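PHD finger protein 14 (PDB 7D86) binds histone H3, preferentially unmodified, through the PHD-zinc knuckle-PHD (PZP) module seen here, and represses PDGFRA expression in the control of mesenchymal cell proliferation. Local coordinates at residues Leu100-Gly104 with Gly143-Ser147; Glu165-Glu170 with Phe181-Lys186. All blocks are in the same frame, centred on the assembly; numbering follows the deposited sequence.

Both contacts belong to the second half of the PZP module, where the C2HC zinc knuckle folds onto the second PHD finger. Contact 1 joins the end of knuckle helix 96-101 to the side chains of Val144 and Ile146, at strand 145-147; contact 2 is the hairpin of strands 168-170 and 181-183 in the same PHD finger. Their centres lie 12 Å apart and Tyr101 bridges them: its OH is 2.8 Å from Ser169 O, a probable hydrogen bond, and its CE2 packs 3.6 Å from Phe181 CB. Zinc sites flank both: Val102 has its side chain about 5 Å from that of zinc ligand Cys98, while Cys185 in contact 2 binds zinc directly.

Contact 1 (Leu100-Gly104 with Gly143-Ser147); sequences LYVPG and GVCIS
The last turn of helix 96-101 and the loop that leaves it pack against residues 144-146, which include strand residue Ile146, with Val102 and Ile146 closest in backbone, CA to CA 6.2 Å. Val102 is the first residue to abandon helical angles (phi/psi -73/123), and Pro103 continues extended (-59/148) before Gly104 turns at positive phi. On the other side Val144 and Ile146 are extended and aim CA-to-CB at the helix end, whereas Cys145 between them points away. Ile146, chi1 p and chi2 t, is the main bump. Its CG2 settles into a hollow walled by Tyr101 O at 3.4 Å, Val102 CA at 4.0 Å and Pro103 CD at 4.2 Å, and its CD1 comes within 4.1 Å of Tyr101 CB, lying oblique to the ring. Beside it two valines, both t, meet by their methyls, Val102 CG1 to Val144 CG1 at 3.8 Å, while Val102 CG2 reaches Ile146 CG2 at 4.3 Å. Val159 of helix 159-164 touches Tyr101, Val102 and Ile146, closing the hydrophobic patch between the C2HC knuckle and the PHD finger. Between these two segments the joining is apolar, 194 Å² buried, consistent with shape fit and exclusion of water; polar links between knuckle and PHD finger lie beside it, in Tyr101 OH to Ser169 O and the backbone bond of Val144 with Leu77.

Contact 2 (Glu165-Glu170 with Phe181-Lys186); sequences EGLLSE and FFAYCK. With ZN (zinc ion), chain B.
Two backbone hydrogen bonds centre this antiparallel hairpin: Ser169 N to Phe182 O at 2.8 Å and Phe182 N to Ser169 O at 3.0 Å. Non-hydrogen-bonded pairs flank it, Leu168 with Ala183 and Glu170 with Phe181, each 4.6 Å CA to CA; the axes of strands 168-170 and 181-183 approach to 4.8 Å, their N-to-C directions 150° apart. A weak bond, Tyr184 N to Leu167 O at 3.3 Å, extends the pairing past the strands. Glu165 OE1 makes a salt bridge to Lys186 NZ at 3.5 Å and another to Arg194. Cys185 SG binds zinc at 2.3 Å with Cys148, Cys153 and His188, the second site of this PHD finger. Gly166, at positive phi, ends helix 159-164 in a Schellman motif. Phe182 (chi1 p) folds its ring under Ser169, whose CB lies 3.7 Å from the ring centroid in a CH-pi contact; on the opposite face of the hairpin Leu168 CD2 meets Ala183 CB at 3.8 Å. Leu168 packs on helices 159-164 and 96-101, while Leu167 and Lys186 touch Arg194 of helix 191-204.

Contact 1 (Leu100-Gly104 with Gly143-Ser147)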
ATOM      1  N   LEU A 100       5.181   1.842  -2.505  1.00 30.36           N
ATOM      2  CA  LEU A 100       5.434   1.011  -3.681  1.00 29.42           C
ATOM      3  C   LEU A 100       4.875   1.622  -4.954  1.00 33.35           C
ATOM      4  O   LEU A 100       5.369   1.325  -6.048  1.00 35.00           O
ATOM      5  CB  LEU A 100       4.834  -0.380  -3.489  1.00 32.64           C
ATOM      6  CG  LEU A 100       5.388  -1.134  -2.279  1.00 39.40           C
ATOM      7  CD1 LEU A 100       4.680  -2.471  -2.103  1.00 37.70           C
ATOM      8  CD2 LEU A 100       6.892  -1.319  -2.451  1.00 40.72           C
ATOM      9  N   TYR A 101       3.840   2.453  -4.848  1.00 30.91           N
ATOM     10  CA  TYR A 101       3.120   2.862  -6.046  1.00 28.04           C
ATOM     11  C   TYR A 101       3.256   4.335  -6.386  1.00 30.19           C
ATOM     12  O   TYR A 101       3.069   4.692  -7.549  1.00 27.39           O
ATOM     13  CB  TYR A 101       1.628   2.504  -5.923  1.00 26.52           C
ATOM     14  CG  TYR A 101       1.371   1.034  -6.108  1.00 26.70           C
ATOM     15  CD1 TYR A 101       1.486   0.149  -5.036  1.00 28.24           C
ATOM     16  CD2 TYR A 101       1.030   0.516  -7.357  1.00 27.77           C
ATOM     17  CE1 TYR A 101       1.266  -1.204  -5.200  1.00 25.33           C
ATOM     18  CE2 TYR A 101       0.798  -0.843  -7.525  1.00 29.90           C
ATOM     19  CZ  TYR A 101       0.921  -1.695  -6.443  1.00 27.83           C
ATOM     20  OH  TYR A 101       0.713  -3.042  -6.589  1.00 30.84           O
ATOM     21  N   VAL A 102       3.567   5.197  -5.423  1.00 28.42           N
ATOM     22  CA  VAL A 102       3.762   6.612  -5.732  1.00 27.22           C
ATOM     23  C   VAL A 102       5.094   6.770  -6.460  1.00 31.07           C
ATOM     24  O   VAL A 102       6.143   6.357  -5.943  1.00 31.26           O
ATOM     25  CB  VAL A 102       3.691   7.484  -4.465  1.00 28.08           C
ATOM     26  CG1 VAL A 102       4.042   8.937  -4.801  1.00 26.58           C
ATOM     27  CG2 VAL A 102       2.297   7.405  -3.837  1.00 28.38           C
ATOM     28  N   PRO A 103       5.099   7.337  -7.668  1.00 28.79           N
ATOM     29  CA  PRO A 103       6.366   7.510  -8.397  1.00 31.80           C
ATOM     30  C   PRO A 103       7.373   8.351  -7.623  1.00 29.88           C
ATOM     31  O   PRO A 103       7.020   9.269  -6.885  1.00 32.74           O
ATOM     32  CB  PRO A 103       5.940   8.218  -9.691  1.00 29.91           C
ATOM     33  CG  PRO A 103       4.501   7.851  -9.885  1.00 30.85           C
ATOM     34  CD  PRO A 103       3.922   7.676  -8.486  1.00 28.14           C
ATOM     35  N   GLY A 104       8.650   8.040  -7.821  1.00 34.64           N
ATOM     36  CA  GLY A 104       9.724   8.812  -7.235  1.00 33.75           C
ATOM     37  C   GLY A 104      10.069   8.446  -5.808  1.00 33.70           C
ATOM     38  O   GLY A 104      10.946   9.085  -5.215  1.00 36.66           O
ATOM     39  N   GLY A 143      -2.974  14.217   0.215  1.00 39.52           N
ATOM     40  CA  GLY A 143      -1.952  13.273  -0.146  1.00 33.95           C
ATOM     41  C   GLY A 143      -1.667  13.303  -1.633  1.00 34.27           C
ATOM     42  O   GLY A 143      -1.843  14.317  -2.317  1.00 30.17           O
ATOM     43  N   VAL A 144      -1.228  12.158  -2.139  1.00 28.39           N
ATOM     44  CA  VAL A 144      -0.743  12.033  -3.503  1.00 28.17           C
ATOM     45  C   VAL A 144      -1.535  10.930  -4.189  1.00 28.33           C
ATOM     46  O   VAL A 144      -1.686   9.833  -3.640  1.00 35.85           O
ATOM     47  CB  VAL A 144       0.770  11.738  -3.537  1.00 30.14           C
ATOM     48  CG1 VAL A 144       1.244  11.490  -4.969  1.00 33.01           C
ATOM     49  CG2 VAL A 144       1.548  12.900  -2.941  1.00 31.30           C
ATOM     50  N   CYS A 145      -2.066  11.230  -5.369  1.00 29.07           N
ATOM     51  CA  CYS A 145      -2.771  10.234  -6.161  1.00 28.93           C
ATOM     52  C   CYS A 145      -1.829   9.599  -7.169  1.00 27.11           C
ATOM     53  O   CYS A 145      -0.857  10.218  -7.613  1.00 28.67           O
ATOM     54  CB  CYS A 145      -3.953  10.857  -6.905  1.00 30.35           C
ATOM     55  SG  CYS A 145      -5.359  11.290  -5.877  1.00 35.10           S
ATOM     56  N   ILE A 146      -2.137   8.355  -7.535  1.00 24.62           N
ATOM     57  CA  ILE A 146      -1.537   7.703  -8.693  1.00 26.21           C
ATOM     58  C   ILE A 146      -2.606   7.646  -9.769  1.00 28.24           C
ATOM     59  O   ILE A 146      -3.775   7.951  -9.512  1.00 29.16           O
ATOM     60  CB  ILE A 146      -1.019   6.292  -8.375  1.00 26.08           C
ATOM     61  CG1 ILE A 146      -2.189   5.413  -7.917  1.00 25.92           C
ATOM     62  CG2 ILE A 146       0.132   6.348  -7.366  1.00 31.27           C
ATOM     63  CD1 ILE A 146      -1.815   3.983  -7.661  1.00 26.41           C
ATOM     64  N   SER A 147      -2.227   7.214 -10.963  1.00 29.93           N
ATOM     65  CA  SER A 147      -3.171   7.137 -12.064  1.00 31.48           C
ATOM     66  C   SER A 147      -3.223   5.730 -12.631  1.00 34.86           C
ATOM     67  O   SER A 147      -2.346   4.899 -12.380  1.00 31.08           O
ATOM     68  CB  SER A 147      -2.821   8.110 -13.180  1.00 43.23           C
ATOM     69  OG  SER A 147      -3.667   7.890 -14.297  1.00 52.51           O
TER

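Contact 2 (Glu165-Glu170 with Phe181-Lys186)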
ATOM      1  N   GLU A 165     -10.336  -1.187  -3.820  1.00 29.47           N
ATOM      2  CA  GLU A 165     -11.145  -1.589  -4.966  1.00 27.19           C
ATOM      3  C   GLU A 165     -10.512  -2.719  -5.776  1.00 30.44           C
ATOM      4  O   GLU A 165     -11.060  -3.090  -6.829  1.00 29.16           O
ATOM      5  CB  GLU A 165     -11.400  -0.374  -5.863  1.00 31.96           C
ATOM      6  CG  GLU A 165     -12.307   0.678  -5.236  1.00 36.80           C
ATOM      7  CD  GLU A 165     -13.729   0.175  -5.036  1.00 50.79           C
ATOM      8  OE1 GLU A 165     -14.145  -0.763  -5.750  1.00 54.11           O
ATOM      9  OE2 GLU A 165     -14.436   0.711  -4.156  1.00 58.06           O
ATOM     10  N   GLY A 166      -9.389  -3.270  -5.317  1.00 27.37           N
ATOM     11  CA  GLY A 166      -8.766  -4.395  -5.991  1.00 26.90           C
ATOM     12  C   GLY A 166      -7.996  -4.013  -7.239  1.00 24.25           C
ATOM     13  O   GLY A 166      -7.874  -4.825  -8.162  1.00 28.56           O
ATOM     14  N   LEU A 167      -7.468  -2.797  -7.292  1.00 26.90           N
ATOM     15  CA  LEU A 167      -6.915  -2.241  -8.527  1.00 24.10           C
ATOM     16  C   LEU A 167      -5.390  -2.271  -8.595  1.00 30.51           C
ATOM     17  O   LEU A 167      -4.828  -1.963  -9.649  1.00 29.38           O
ATOM     18  CB  LEU A 167      -7.403  -0.797  -8.707  1.00 25.19           C
ATOM     19  CG  LEU A 167      -8.926  -0.632  -8.703  1.00 29.11           C
ATOM     20  CD1 LEU A 167      -9.294   0.827  -8.881  1.00 30.27           C
ATOM     21  CD2 LEU A 167      -9.547  -1.476  -9.812  1.00 30.37           C
ATOM     22  N   LEU A 168      -4.704  -2.624  -7.510  1.00 27.59           N
ATOM     23  CA  LEU A 168      -3.246  -2.630  -7.485  1.00 26.27           C
ATOM     24  C   LEU A 168      -2.735  -4.009  -7.870  1.00 29.48           C
ATOM     25  O   LEU A 168      -3.220  -5.024  -7.361  1.00 29.57           O
ATOM     26  CB  LEU A 168      -2.710  -2.253  -6.102  1.00 26.72           C
ATOM     27  CG  LEU A 168      -3.171  -0.932  -5.493  1.00 26.04           C
ATOM     28  CD1 LEU A 168      -2.487  -0.705  -4.148  1.00 25.74           C
ATOM     29  CD2 LEU A 168      -2.882   0.229  -6.453  1.00 25.82           C
ATOM     30  N   SER A 169      -1.754  -4.038  -8.775  1.00 27.33           N
ATOM     31  CA  SER A 169      -1.155  -5.278  -9.241  1.00 29.28           C
ATOM     32  C   SER A 169       0.359  -5.207  -9.120  1.00 28.94           C
ATOM     33  O   SER A 169       0.960  -4.129  -9.161  1.00 27.70           O
ATOM     34  CB  SER A 169      -1.536  -5.578 -10.708  1.00 33.14           C
ATOM     35  OG  SER A 169      -2.940  -5.637 -10.883  1.00 34.62           O
ATOM     36  N   GLU A 170       0.973  -6.375  -8.979  1.00 30.36           N
ATOM     37  CA  GLU A 170       2.421  -6.510  -9.067  1.00 31.24           C
ATOM     38  C   GLU A 170       2.726  -7.566 -10.117  1.00 34.83           C
ATOM     39  O   GLU A 170       2.246  -8.696 -10.012  1.00 34.92           O
ATOM     40  CB  GLU A 170       3.037  -6.895  -7.720  1.00 34.17           C
ATOM     41  CG  GLU A 170       4.558  -7.057  -7.766  1.00 39.39           C
ATOM     42  CD  GLU A 170       5.152  -7.457  -6.421  1.00 51.32           C
ATOM     43  OE1 GLU A 170       6.395  -7.457  -6.297  1.00 56.68           O
ATOM     44  OE2 GLU A 170       4.381  -7.768  -5.488  1.00 50.73           O
ATOM     45  N   PHE A 181       5.139  -2.645 -10.281  1.00 26.79           N
ATOM     46  CA  PHE A 181       3.926  -2.236  -9.589  1.00 28.53           C
ATOM     47  C   PHE A 181       3.094  -1.341 -10.496  1.00 27.96           C
ATOM     48  O   PHE A 181       3.546  -0.267 -10.896  1.00 31.49           O
ATOM     49  CB  PHE A 181       4.273  -1.522  -8.286  1.00 25.13           C
ATOM     50  CG  PHE A 181       5.015  -2.388  -7.321  1.00 27.90           C
ATOM     51  CD1 PHE A 181       4.343  -3.325  -6.557  1.00 32.29           C
ATOM     52  CD2 PHE A 181       6.390  -2.280  -7.185  1.00 26.87           C
ATOM     53  CE1 PHE A 181       5.028  -4.134  -5.663  1.00 33.82           C
ATOM     54  CE2 PHE A 181       7.079  -3.086  -6.304  1.00 30.68           C
ATOM     55  CZ  PHE A 181       6.389  -4.020  -5.539  1.00 33.51           C
ATOM     56  N   PHE A 182       1.876  -1.775 -10.813  1.00 27.23           N
ATOM     57  CA  PHE A 182       1.010  -0.982 -11.667  1.00 27.53           C
ATOM     58  C   PHE A 182      -0.421  -1.051 -11.155  1.00 27.14           C
ATOM     59  O   PHE A 182      -0.781  -1.913 -10.346  1.00 24.97           O
ATOM     60  CB  PHE A 182       1.096  -1.440 -13.135  1.00 31.25           C
ATOM     61  CG  PHE A 182       0.708  -2.871 -13.344  1.00 29.12           C
ATOM     62  CD1 PHE A 182       1.619  -3.892 -13.127  1.00 29.19           C
ATOM     63  CD2 PHE A 182      -0.568  -3.197 -13.777  1.00 27.71           C
ATOM     64  CE1 PHE A 182       1.262  -5.214 -13.325  1.00 29.85           C
ATOM     65  CE2 PHE A 182      -0.930  -4.516 -13.979  1.00 29.33           C
ATOM     66  CZ  PHE A 182      -0.016  -5.525 -13.754  1.00 32.77           C
ATOM     67  N   ALA A 183      -1.232  -0.114 -11.632  1.00 24.20           N
ATOM     68  CA  ALA A 183      -2.619  -0.006 -11.220  1.00 27.15           C
ATOM     69  C   ALA A 183      -3.492   0.368 -12.409  1.00 28.94           C
ATOM     70  O   ALA A 183      -3.093   1.162 -13.263  1.00 28.67           O
ATOM     71  CB  ALA A 183      -2.794   1.041 -10.123  1.00 27.99           C
ATOM     72  N   TYR A 184      -4.705  -0.181 -12.425  1.00 31.85           N
ATOM     73  CA  TYR A 184      -5.699   0.085 -13.458  1.00 30.00           C
ATOM     74  C   TYR A 184      -6.974   0.607 -12.819  1.00 32.65           C
ATOM     75  O   TYR A 184      -7.388   0.127 -11.756  1.00 30.43           O
ATOM     76  CB  TYR A 184      -6.045  -1.172 -14.261  1.00 29.24           C
ATOM     77  CG  TYR A 184      -4.946  -1.742 -15.128  1.00 29.31           C
ATOM     78  CD1 TYR A 184      -4.077  -0.921 -15.833  1.00 33.43           C
ATOM     79  CD2 TYR A 184      -4.796  -3.115 -15.252  1.00 37.11           C
ATOM     80  CE1 TYR A 184      -3.077  -1.461 -16.638  1.00 34.72           C
ATOM     81  CE2 TYR A 184      -3.814  -3.664 -16.043  1.00 37.83           C
ATOM     82  CZ  TYR A 184      -2.954  -2.836 -16.731  1.00 32.89           C
ATOM     83  OH  TYR A 184      -1.976  -3.406 -17.498  1.00 36.52           O
ATOM     84  N   CYS A 185      -7.619   1.566 -13.475  1.00 25.16           N
ATOM     85  CA  CYS A 185      -8.922   1.980 -12.976  1.00 25.71           C
ATOM     86  C   CYS A 185      -9.919   0.833 -13.151  1.00 26.58           C
ATOM     87  O   CYS A 185      -9.621  -0.195 -13.770  1.00 27.59           O
ATOM     88  CB  CYS A 185      -9.408   3.229 -13.708  1.00 26.59           C
ATOM     89  SG  CYS A 185      -9.814   2.911 -15.447  1.00 30.59           S
ATOM     90  N   LYS A 186     -11.125   1.016 -12.611  1.00 28.10           N
ATOM     91  CA  LYS A 186     -12.132  -0.043 -12.698  1.00 26.85           C
ATOM     92  C   LYS A 186     -12.472  -0.385 -14.144  1.00 28.24           C
ATOM     93  O   LYS A 186     -12.762  -1.543 -14.459  1.00 28.84           O
ATOM     94  CB  LYS A 186     -13.403   0.365 -11.958  1.00 25.89           C
ATOM     95  CG  LYS A 186     -13.243   0.537 -10.454  1.00 26.34           C
ATOM     96  CD  LYS A 186     -14.576   0.900  -9.826  1.00 32.64           C
ATOM     97  CE  LYS A 186     -14.413   1.308  -8.371  1.00 42.74           C
ATOM     98  NZ  LYS A 186     -15.711   1.707  -7.756  1.00 46.98           N
TER
HETATM   99 ZN    ZN B 501      -7.998   3.434 -16.819  1.00 32.86          ZN